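Local coordinates for EscD/YscD/HrpQ family type III secretion system inner membrane ring protein (Pseudomonas aeruginosa, PDB 6UID) that forms part of the inner-membrane ring of the type III secretion basal body and, through its cytosolic domain, probably docks the cytoplasmic sorting platform, at residues 9-14 with 37-41; 58-63 with 76-82; 67-72 with 86-92. All coordinates share one frame. Residue numbers count along the deposited sequence, not the author numbering.

Interaction 1 (9-14 with 37-41); sequences FYSGLN and LVLLD
Three hydrogen bonds tie the loop after strand 5-9 to the chain leaving edge strand 37-38, at the surface of this FHA-like β-sandwich. The Asn14 side chain (chi1 m) mimics a neighbouring strand: its OD1 accepts from Leu40 N (2.9 Å) while its ND2 donates to Val38 O (3.0 Å), a pairing that the carboxamide, with a donor group and an acceptor side by side, suits well. Leu13 N adds a bond to Leu40 O (3.0 Å). The segments run antiparallel, with Gly12 opposite Asp41 (CA-CA 4.8 Å) and Asn14 opposite Leu39 (6.4 Å). Gly12, at phi/psi 66/-155, admits no CB, which would clash with Asp41 CB. A water joins Ser11 OG (2.7 Å) to Asp41 OD2 (2.8 Å); Ser11 OG is also hydrogen-bonded to Arg94 N. Further inward the contact turns apolar, beside Leu28 and Leu93. Phe9 (chi1 m) meets Leu37 at its ring edge, CZ to CD1 4.0 Å, and in a CH-pi contact Leu39 CD2 sits over one face, 4.0 Å from the ring centroid.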
loop_
_atom_site.group_PDB
_atom_site.type_symbol
_atom_site.label_atom_id
_atom_site.label_comp_id
_atom_site.label_asym_id
_atom_site.label_seq_id
_atom_site.Cartn_x
_atom_site.Cartn_y
_atom_site.Cartn_z
ATOM N N PHE A 9 7.305 -3.995 -1.157
ATOM C CA PHE A 9 7.432 -2.626 -0.685
ATOM C C PHE A 9 8.467 -1.851 -1.482
ATOM O O PHE A 9 9.510 -2.388 -1.862
ATOM C CB PHE A 9 7.772 -2.612 0.806
ATOM C CG PHE A 9 6.700 -3.209 1.639
ATOM C CD1 PHE A 9 5.471 -2.599 1.744
ATOM C CD2 PHE A 9 6.889 -4.406 2.282
ATOM C CE1 PHE A 9 4.453 -3.164 2.492
ATOM C CE2 PHE A 9 5.880 -4.978 3.039
ATOM C CZ PHE A 9 4.663 -4.340 3.148
ATOM N N TYR A 10 8.152 -0.581 -1.758
ATOM C CA TYR A 10 8.975 0.318 -2.562
ATOM C C TYR A 10 9.240 1.624 -1.813
ATOM O O TYR A 10 9.250 2.718 -2.419
ATOM C CB TYR A 10 8.291 0.644 -3.885
ATOM C CG TYR A 10 8.048 -0.511 -4.808
ATOM C CD1 TYR A 10 6.939 -1.311 -4.671
ATOM C CD2 TYR A 10 8.896 -0.769 -5.865
ATOM C CE1 TYR A 10 6.702 -2.349 -5.553
ATOM C CE2 TYR A 10 8.674 -1.804 -6.747
ATOM C CZ TYR A 10 7.572 -2.578 -6.602
ATOM O OH TYR A 10 7.343 -3.622 -7.482
ATOM N N SER A 11 9.374 1.551 -0.499
ATOM C CA SER A 11 9.601 2.744 0.292
ATOM C C SER A 11 10.263 2.404 1.616
ATOM O O SER A 11 10.133 1.297 2.150
ATOM C CB SER A 11 8.276 3.466 0.562
ATOM O OG SER A 11 7.345 2.621 1.181
ATOM N N GLY A 12 10.957 3.405 2.160
ATOM C CA GLY A 12 11.471 3.333 3.509
ATOM C C GLY A 12 12.547 2.273 3.665
ATOM O O GLY A 12 13.209 1.866 2.706
ATOM N N LEU A 13 12.688 1.786 4.891
ATOM C CA LEU A 13 13.633 0.712 5.188
ATOM C C LEU A 13 13.120 -0.651 4.756
ATOM O O LEU A 13 13.855 -1.645 4.850
ATOM C CB LEU A 13 14.020 0.712 6.673
ATOM C CG LEU A 13 14.743 1.984 7.119
ATOM C CD1 LEU A 13 14.977 1.939 8.611
ATOM C CD2 LEU A 13 16.060 2.149 6.390
ATOM N N ASN A 14 11.899 -0.719 4.255
ATOM C CA ASN A 14 11.344 -1.933 3.687
ATOM C C ASN A 14 11.537 -2.027 2.179
ATOM O O ASN A 14 11.047 -2.974 1.571
ATOM C CB ASN A 14 9.844 -2.038 4.002
ATOM C CG ASN A 14 9.554 -2.025 5.501
ATOM O OD1 ASN A 14 9.576 -0.964 6.130
ATOM N ND2 ASN A 14 9.271 -3.188 6.066
ATOM N N LEU A 37 2.796 -6.740 9.382
ATOM C CA LEU A 37 3.939 -6.354 8.568
ATOM C C LEU A 37 4.471 -5.063 9.186
ATOM O O LEU A 37 3.776 -4.045 9.190
ATOM C CB LEU A 37 3.508 -6.135 7.120
ATOM C CG LEU A 37 2.822 -7.321 6.435
ATOM C CD1 LEU A 37 2.376 -6.989 4.995
ATOM C CD2 LEU A 37 3.734 -8.531 6.455
ATOM N N VAL A 38 5.684 -5.113 9.740
ATOM C CA VAL A 38 6.282 -3.959 10.413
ATOM C C VAL A 38 6.998 -3.078 9.393
ATOM O O VAL A 38 7.896 -3.533 8.675
ATOM C CB VAL A 38 7.232 -4.406 11.539
ATOM C CG1 VAL A 38 7.897 -3.209 12.164
ATOM C CG2 VAL A 38 6.458 -5.181 12.582
ATOM N N LEU A 39 6.597 -1.812 9.339
ATOM C CA LEU A 39 7.100 -0.841 8.386
ATOM C C LEU A 39 7.916 0.182 9.141
ATOM O O LEU A 39 7.441 0.728 10.145
ATOM C CB LEU A 39 5.946 -0.095 7.716
ATOM C CG LEU A 39 4.985 -0.926 6.889
ATOM C CD1 LEU A 39 3.832 -0.035 6.404
ATOM C CD2 LEU A 39 5.703 -1.566 5.726
ATOM N N LEU A 40 9.133 0.437 8.660
ATOM C CA LEU A 40 10.084 1.346 9.291
ATOM C C LEU A 40 10.330 2.490 8.318
ATOM O O LEU A 40 11.030 2.323 7.313
ATOM C CB LEU A 40 11.373 0.610 9.636
ATOM C CG LEU A 40 11.197 -0.582 10.583
ATOM C CD1 LEU A 40 12.541 -1.196 10.896
ATOM C CD2 LEU A 40 10.456 -0.171 11.834
ATOM N N ASP A 41 9.723 3.639 8.590
ATOM C CA ASP A 41 9.874 4.820 7.748
ATOM C C ASP A 41 9.322 6.007 8.521
ATOM O O ASP A 41 8.479 5.858 9.411
ATOM C CB ASP A 41 9.132 4.628 6.414
ATOM C CG ASP A 41 9.565 5.602 5.310
ATOM O OD1 ASP A 41 10.527 6.387 5.509
ATOM O OD2 ASP A 41 8.933 5.577 4.227
HETATM O O HOH W 1 7.273 3.349 3.777
#

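Interaction 2 (58-63 with 76-82); sequences VRLLEW and QVAGAIL
A type II β-turn, Val77 to Ala80, brings the loop that follows strand 74-75 against the outer strand 57-63 of the four-stranded sheet, joining the two sheets of this FHA-like β-sandwich at their border. The segments run antiparallel, with a single bridge between Arg59 and Ile81 (CA-CA 4.5 Å). Leu82 N donates to Val58 O (2.9 Å), Leu60 N to Ala80 O (2.9 Å) and Gly79 N to Leu60 O (2.7 Å), so Leu60 uses both its backbone polar groups on the loop. The turn is closed by Ala80 N to Val77 O (3.1 Å). Ala78 (-56/134) and Gly79 (97/-9) occupy its corners; at Gly79's angles a CB would jam against the preceding carbonyl, hence glycine.

Leu60 (chi1 t, chi2 p) points at the loop and places CD2 3.6 Å from Gln76 CB, while its CB lies 4.4 Å from Leu82 CD1. Leu60 also touches Pro69, and Leu82 touches Trp95 and Phe97, all on the other sheet, positions that suit branched apolar chains. Trp63 (chi1 p) brings the edge of its indole to the turn, CH2 to Ala78 N 3.7 Å, and the small Ala78 admits this approach. Farther along the same strand, Leu61 and Glu62 both face Val50 in a classic β-bulge.

At the solvent side Arg59 extends (chi1 t, chi2 t) and folds back at chi3 (m): NH1 donates to Gly79 O (2.9 Å), and Ile81 CD1 lies over a face of the guanidinium, 3.6 Å from Arg59 CZ. A water bridges Val58 N (3.0 Å) and Leu82 O (2.7 Å).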
loop_
_atom_site.group_PDB
_atom_site.type_symbol
_atom_site.label_atom_id
_atom_site.label_comp_id
_atom_site.label_asym_id
_atom_site.label_seq_id
_atom_site.Cartn_x
_atom_site.Cartn_y
_atom_site.Cartn_z
ATOM N N VAL A 58 -7.775 -8.504 -2.612
ATOM C CA VAL A 58 -7.287 -7.687 -1.513
ATOM C C VAL A 58 -8.204 -6.486 -1.374
ATOM O O VAL A 58 -8.401 -5.740 -2.338
ATOM C CB VAL A 58 -5.836 -7.249 -1.776
ATOM C CG1 VAL A 58 -5.386 -6.234 -0.748
ATOM C CG2 VAL A 58 -4.957 -8.470 -1.834
ATOM N N ARG A 59 -8.735 -6.282 -0.172
ATOM C CA ARG A 59 -9.668 -5.205 0.128
ATOM C C ARG A 59 -9.048 -4.214 1.108
ATOM O O ARG A 59 -8.439 -4.616 2.105
ATOM C CB ARG A 59 -10.965 -5.758 0.719
ATOM C CG ARG A 59 -12.048 -4.726 0.842
ATOM C CD ARG A 59 -13.318 -5.283 1.494
ATOM N NE ARG A 59 -13.850 -6.488 0.846
ATOM C CZ ARG A 59 -14.683 -6.490 -0.189
ATOM N NH1 ARG A 59 -15.115 -5.370 -0.740
ATOM N NH2 ARG A 59 -15.106 -7.664 -0.667
ATOM N N LEU A 60 -9.207 -2.924 0.824
ATOM C CA LEU A 60 -8.782 -1.851 1.703
ATOM C C LEU A 60 -9.810 -1.658 2.808
ATOM O O LEU A 60 -11.002 -1.499 2.523
ATOM C CB LEU A 60 -8.702 -0.575 0.875
ATOM C CG LEU A 60 -8.399 0.721 1.601
ATOM C CD1 LEU A 60 -7.005 0.698 2.221
ATOM C CD2 LEU A 60 -8.558 1.869 0.616
ATOM N N LEU A 61 -9.364 -1.669 4.069
ATOM C CA LEU A 61 -10.273 -1.485 5.204
ATOM C C LEU A 61 -10.097 -0.166 5.941
ATOM O O LEU A 61 -11.083 0.545 6.178
ATOM C CB LEU A 61 -10.137 -2.636 6.214
ATOM C CG LEU A 61 -10.583 -4.009 5.725
ATOM C CD1 LEU A 61 -10.414 -5.030 6.855
ATOM C CD2 LEU A 61 -12.005 -3.995 5.239
ATOM N N GLU A 62 -8.880 0.158 6.365
ATOM C CA GLU A 62 -8.637 1.271 7.276
ATOM C C GLU A 62 -7.241 1.816 7.025
ATOM O O GLU A 62 -6.376 1.128 6.467
ATOM C CB GLU A 62 -8.681 0.843 8.759
ATOM C CG GLU A 62 -9.896 0.051 9.179
ATOM C CD GLU A 62 -9.765 -0.513 10.590
ATOM O OE1 GLU A 62 -8.915 -0.017 11.359
ATOM O OE2 GLU A 62 -10.507 -1.461 10.920
ATOM N N TRP A 63 -7.018 3.059 7.459
ATOM C CA TRP A 63 -5.709 3.676 7.320
ATOM C C TRP A 63 -5.535 4.818 8.317
ATOM O O TRP A 63 -6.500 5.319 8.900
ATOM C CB TRP A 63 -5.482 4.184 5.904
ATOM C CG TRP A 63 -6.501 5.182 5.459
ATOM C CD1 TRP A 63 -6.435 6.535 5.601
ATOM C CD2 TRP A 63 -7.747 4.903 4.820
ATOM N NE1 TRP A 63 -7.565 7.126 5.079
ATOM C CE2 TRP A 63 -8.383 6.139 4.585
ATOM C CE3 TRP A 63 -8.373 3.729 4.407
ATOM C CZ2 TRP A 63 -9.625 6.230 3.942
ATOM C CZ3 TRP A 63 -9.597 3.830 3.773
ATOM C CH2 TRP A 63 -10.203 5.063 3.557
ATOM N N GLN A 76 -8.771 6.132 -2.797
ATOM C CA GLN A 76 -9.605 4.963 -2.582
ATOM C C GLN A 76 -10.413 5.135 -1.304
ATOM O O GLN A 76 -10.000 5.843 -0.379
ATOM C CB GLN A 76 -8.752 3.703 -2.476
ATOM C CG GLN A 76 -7.923 3.398 -3.715
ATOM C CD GLN A 76 -8.779 3.198 -4.931
ATOM O OE1 GLN A 76 -9.612 2.282 -4.957
ATOM N NE2 GLN A 76 -8.610 4.058 -5.939
ATOM N N VAL A 77 -11.555 4.461 -1.254
ATOM C CA VAL A 77 -12.417 4.481 -0.077
ATOM C C VAL A 77 -12.413 3.114 0.597
ATOM O O VAL A 77 -12.050 2.082 0.012
ATOM C CB VAL A 77 -13.855 4.924 -0.419
ATOM C CG1 VAL A 77 -13.828 6.345 -0.966
ATOM C CG2 VAL A 77 -14.511 3.947 -1.392
ATOM N N ALA A 78 -12.838 3.112 1.856
ATOM C CA ALA A 78 -12.948 1.871 2.602
ATOM C C ALA A 78 -13.836 0.886 1.858
ATOM O O ALA A 78 -14.906 1.246 1.353
ATOM C CB ALA A 78 -13.536 2.143 3.990
ATOM N N GLY A 79 -13.377 -0.352 1.772
ATOM C CA GLY A 79 -14.108 -1.411 1.130
ATOM C C GLY A 79 -13.683 -1.662 -0.294
ATOM O O GLY A 79 -14.127 -2.644 -0.895
ATOM N N ALA A 80 -12.839 -0.799 -0.848
ATOM C CA ALA A 80 -12.426 -0.953 -2.237
ATOM C C ALA A 80 -11.606 -2.223 -2.433
ATOM O O ALA A 80 -10.808 -2.611 -1.581
ATOM C CB ALA A 80 -11.563 0.239 -2.641
ATOM N N ILE A 81 -11.830 -2.883 -3.558
ATOM C CA ILE A 81 -10.980 -3.976 -4.011
ATOM C C ILE A 81 -9.836 -3.362 -4.803
ATOM O O ILE A 81 -10.065 -2.607 -5.756
ATOM C CB ILE A 81 -11.765 -4.983 -4.863
ATOM C CG1 ILE A 81 -12.828 -5.715 -4.024
ATOM C CG2 ILE A 81 -10.818 -5.975 -5.542
ATOM C CD1 ILE A 81 -12.299 -6.591 -2.929
ATOM N N LEU A 82 -8.621 -3.661 -4.392
ATOM C CA LEU A 82 -7.428 -3.101 -5.009
ATOM C C LEU A 82 -6.958 -3.995 -6.148
ATOM O O LEU A 82 -7.258 -5.193 -6.186
ATOM C CB LEU A 82 -6.352 -2.918 -3.956
ATOM C CG LEU A 82 -6.714 -1.959 -2.822
ATOM C CD1 LEU A 82 -5.542 -1.903 -1.834
ATOM C CD2 LEU A 82 -7.096 -0.578 -3.322
HETATM O O HOH W 2 -7.762 -7.756 -5.491
#

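Interaction 3 (67-72 with 86-92); sequences CEPRQD and AGQTCGP
Strands 69-71 and 88-90 are antiparallel neighbours within the larger sheet of the FHA-like β-sandwich, their axes 4.7 Å apart at closest and their directions 163° apart. Ala86 comes first, its small methyl CB fitting closely, 3.7 Å from Gln71 CG and 3.5 Å from Asp72 OD2. Gly87 is gripped twice by Asp72: its O accepts from Asp72 N (2.8 Å) and its N donates to Asp72 OD1 (2.9 Å). Asp72 itself adopts a positive phi (50/41), and its short acid, at chi1 m, brings OD1 back to the strand.

Gln88 forms a non-hydrogen-bonded pair with Gln71 (CA-CA 4.6 Å). Its chi1 m, chi2 m rotamer delivers NE2 to Gln71 OE1 (3.0 Å), an oxygen that also takes Gln83 N, and a water links Gln88 OE1 (2.7 Å) to Arg70 O (3.0 Å). Thr89 and Arg70 are the hydrogen-bonded pair, CA-CA 5.2 Å: Arg70 N to Thr89 O and Thr89 N to Arg70 O, both 2.9 Å. Thr89 OG1 (chi1 p) lies 3.5 Å from Arg70 CB and 2.8 Å from a water that donates to Glu68 O (2.7 Å) and accepts from Gly91 N (3.3 Å).

Cys90 turns its SG to the buried face with Pro69, 4.4 Å from Pro69 CB and 3.9 Å from Cys67 CB, beside Trp63. Gly91 has positive phi (60/-127), where a CB would clash with Cys67 SG, and Pro92 CD lies 4.4 Å from that sulphur. Thus direct pairing holds the 70-72 end; beyond Arg70-Thr89 the strands part, water joins Glu68 O to Gly91 N, and thiols pack without a disulphide.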
loop_
_atom_site.group_PDB
_atom_site.type_symbol
_atom_site.label_atom_id
_atom_site.label_comp_id
_atom_site.label_asym_id
_atom_site.label_seq_id
_atom_site.Cartn_x
_atom_site.Cartn_y
_atom_site.Cartn_z
ATOM N N CYS A 67 -3.374 10.466 6.301
ATOM C CA CYS A 67 -3.016 9.905 5.014
ATOM C C CYS A 67 -4.275 9.591 4.220
ATOM O O CYS A 67 -5.387 9.524 4.758
ATOM C CB CYS A 67 -2.201 8.623 5.178
ATOM S SG CYS A 67 -0.563 8.904 5.927
ATOM N N GLU A 68 -4.089 9.431 2.914
ATOM C CA GLU A 68 -5.161 9.026 2.018
ATOM C C GLU A 68 -4.619 7.898 1.142
ATOM O O GLU A 68 -3.629 8.108 0.417
ATOM C CB GLU A 68 -5.594 10.206 1.151
ATOM C CG GLU A 68 -6.705 9.905 0.166
ATOM C CD GLU A 68 -8.077 10.075 0.782
ATOM O OE1 GLU A 68 -8.413 9.313 1.709
ATOM O OE2 GLU A 68 -8.814 10.983 0.345
ATOM N N PRO A 69 -5.231 6.721 1.149
ATOM C CA PRO A 69 -4.757 5.649 0.271
ATOM C C PRO A 69 -5.111 5.971 -1.173
ATOM O O PRO A 69 -6.216 6.443 -1.473
ATOM C CB PRO A 69 -5.525 4.422 0.769
ATOM C CG PRO A 69 -6.810 5.003 1.300
ATOM C CD PRO A 69 -6.408 6.322 1.938
ATOM N N ARG A 70 -4.146 5.748 -2.055
ATOM C CA ARG A 70 -4.323 6.019 -3.478
ATOM C C ARG A 70 -3.848 4.816 -4.274
ATOM O O ARG A 70 -2.952 4.080 -3.851
ATOM C CB ARG A 70 -3.580 7.265 -3.894
ATOM C CG ARG A 70 -4.126 8.506 -3.201
ATOM C CD ARG A 70 -3.344 9.760 -3.534
ATOM N NE ARG A 70 -3.881 10.899 -2.795
ATOM C CZ ARG A 70 -4.869 11.673 -3.209
ATOM N NH1 ARG A 70 -5.443 11.474 -4.396
ATOM N NH2 ARG A 70 -5.287 12.660 -2.422
ATOM N N GLN A 71 -4.485 4.613 -5.423
ATOM C CA GLN A 71 -4.119 3.563 -6.359
ATOM C C GLN A 71 -3.874 4.263 -7.686
ATOM O O GLN A 71 -4.786 4.879 -8.250
ATOM C CB GLN A 71 -5.230 2.526 -6.456
ATOM C CG GLN A 71 -4.949 1.468 -7.491
ATOM C CD GLN A 71 -6.004 0.403 -7.505
ATOM O OE1 GLN A 71 -5.857 -0.636 -6.887
ATOM N NE2 GLN A 71 -7.101 0.677 -8.199
ATOM N N ASP A 72 -2.627 4.253 -8.143
ATOM C CA ASP A 72 -2.226 5.037 -9.316
ATOM C C ASP A 72 -2.698 6.491 -9.201
ATOM O O ASP A 72 -3.164 7.112 -10.168
ATOM C CB ASP A 72 -2.705 4.365 -10.607
ATOM C CG ASP A 72 -2.033 3.027 -10.855
ATOM O OD1 ASP A 72 -0.853 2.851 -10.448
ATOM O OD2 ASP A 72 -2.694 2.143 -11.444
ATOM N N ALA A 86 -1.045 -2.559 -9.621
ATOM C CA ALA A 86 -1.203 -1.116 -9.621
ATOM C C ALA A 86 -0.368 -0.510 -8.494
ATOM O O ALA A 86 -0.066 -1.169 -7.493
ATOM C CB ALA A 86 -2.673 -0.753 -9.447
ATOM N N GLY A 87 0.045 0.744 -8.660
ATOM C CA GLY A 87 0.836 1.399 -7.623
ATOM C C GLY A 87 0.007 1.890 -6.459
ATOM O O GLY A 87 -0.833 2.785 -6.620
ATOM N N GLN A 88 0.201 1.312 -5.280
ATOM C CA GLN A 88 -0.552 1.669 -4.088
ATOM C C GLN A 88 0.302 2.594 -3.223
ATOM O O GLN A 88 1.490 2.330 -2.995
ATOM C CB GLN A 88 -0.903 0.405 -3.280
ATOM C CG GLN A 88 -1.491 -0.732 -4.071
ATOM C CD GLN A 88 -2.859 -0.445 -4.688
ATOM O OE1 GLN A 88 -3.572 0.476 -4.273
ATOM N NE2 GLN A 88 -3.251 -1.263 -5.645
ATOM N N THR A 89 -0.302 3.655 -2.703
ATOM C CA THR A 89 0.385 4.539 -1.768
ATOM C C THR A 89 -0.527 4.851 -0.598
ATOM O O THR A 89 -1.750 4.801 -0.711
ATOM C CB THR A 89 0.874 5.855 -2.388
ATOM O OG1 THR A 89 -0.258 6.594 -2.882
ATOM C CG2 THR A 89 1.825 5.591 -3.511
ATOM N N CYS A 90 0.096 5.150 0.548
ATOM C CA CYS A 90 -0.625 5.620 1.726
ATOM C C CYS A 90 0.394 6.492 2.467
ATOM O O CYS A 90 1.235 5.978 3.210
ATOM C CB CYS A 90 -1.126 4.460 2.560
ATOM S SG CYS A 90 -2.333 4.960 3.795
ATOM N N GLY A 91 0.433 7.773 2.109
ATOM C CA GLY A 91 1.479 8.637 2.617
ATOM C C GLY A 91 2.852 8.126 2.215
ATOM O O GLY A 91 3.106 7.854 1.036
ATOM N N PRO A 92 3.755 7.953 3.183
ATOM C CA PRO A 92 5.102 7.490 2.833
ATOM C C PRO A 92 5.139 6.094 2.245
ATOM O O PRO A 92 6.108 5.753 1.559
ATOM C CB PRO A 92 5.870 7.546 4.161
ATOM C CG PRO A 92 4.836 7.605 5.210
ATOM C CD PRO A 92 3.598 8.198 4.626
HETATM O O HOH W 3 -1.139 8.174 -0.738
HETATM O O HOH W 4 -1.413 10.163 1.931
HETATM O O HOH W 5 -4.174 2.027 -2.095
#

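Overall arrangement
All three contacts belong to one small β-sandwich, but they serve different levels of it. Interaction 3, with its centre about 6 Å from the centre of the chain, is strand pairing within the larger sheet; interactions 1 and 2, their centres about 10 Å out on opposite sides of that point, instead fasten loops against the smaller sheet's region. In interaction 1, a surface contact, an asparagine side chain supplies two of the three bonds, whereas interaction 2, partly buried, relies mainly on backbone pairing beside leucines. Interaction 3 touches both others: Pro69 packs on Trp63 and Leu60, and Pro92 meets Ser11 and Asp41. Interactions 1 and 2 do not touch, their nearest atoms being about 10 Å apart.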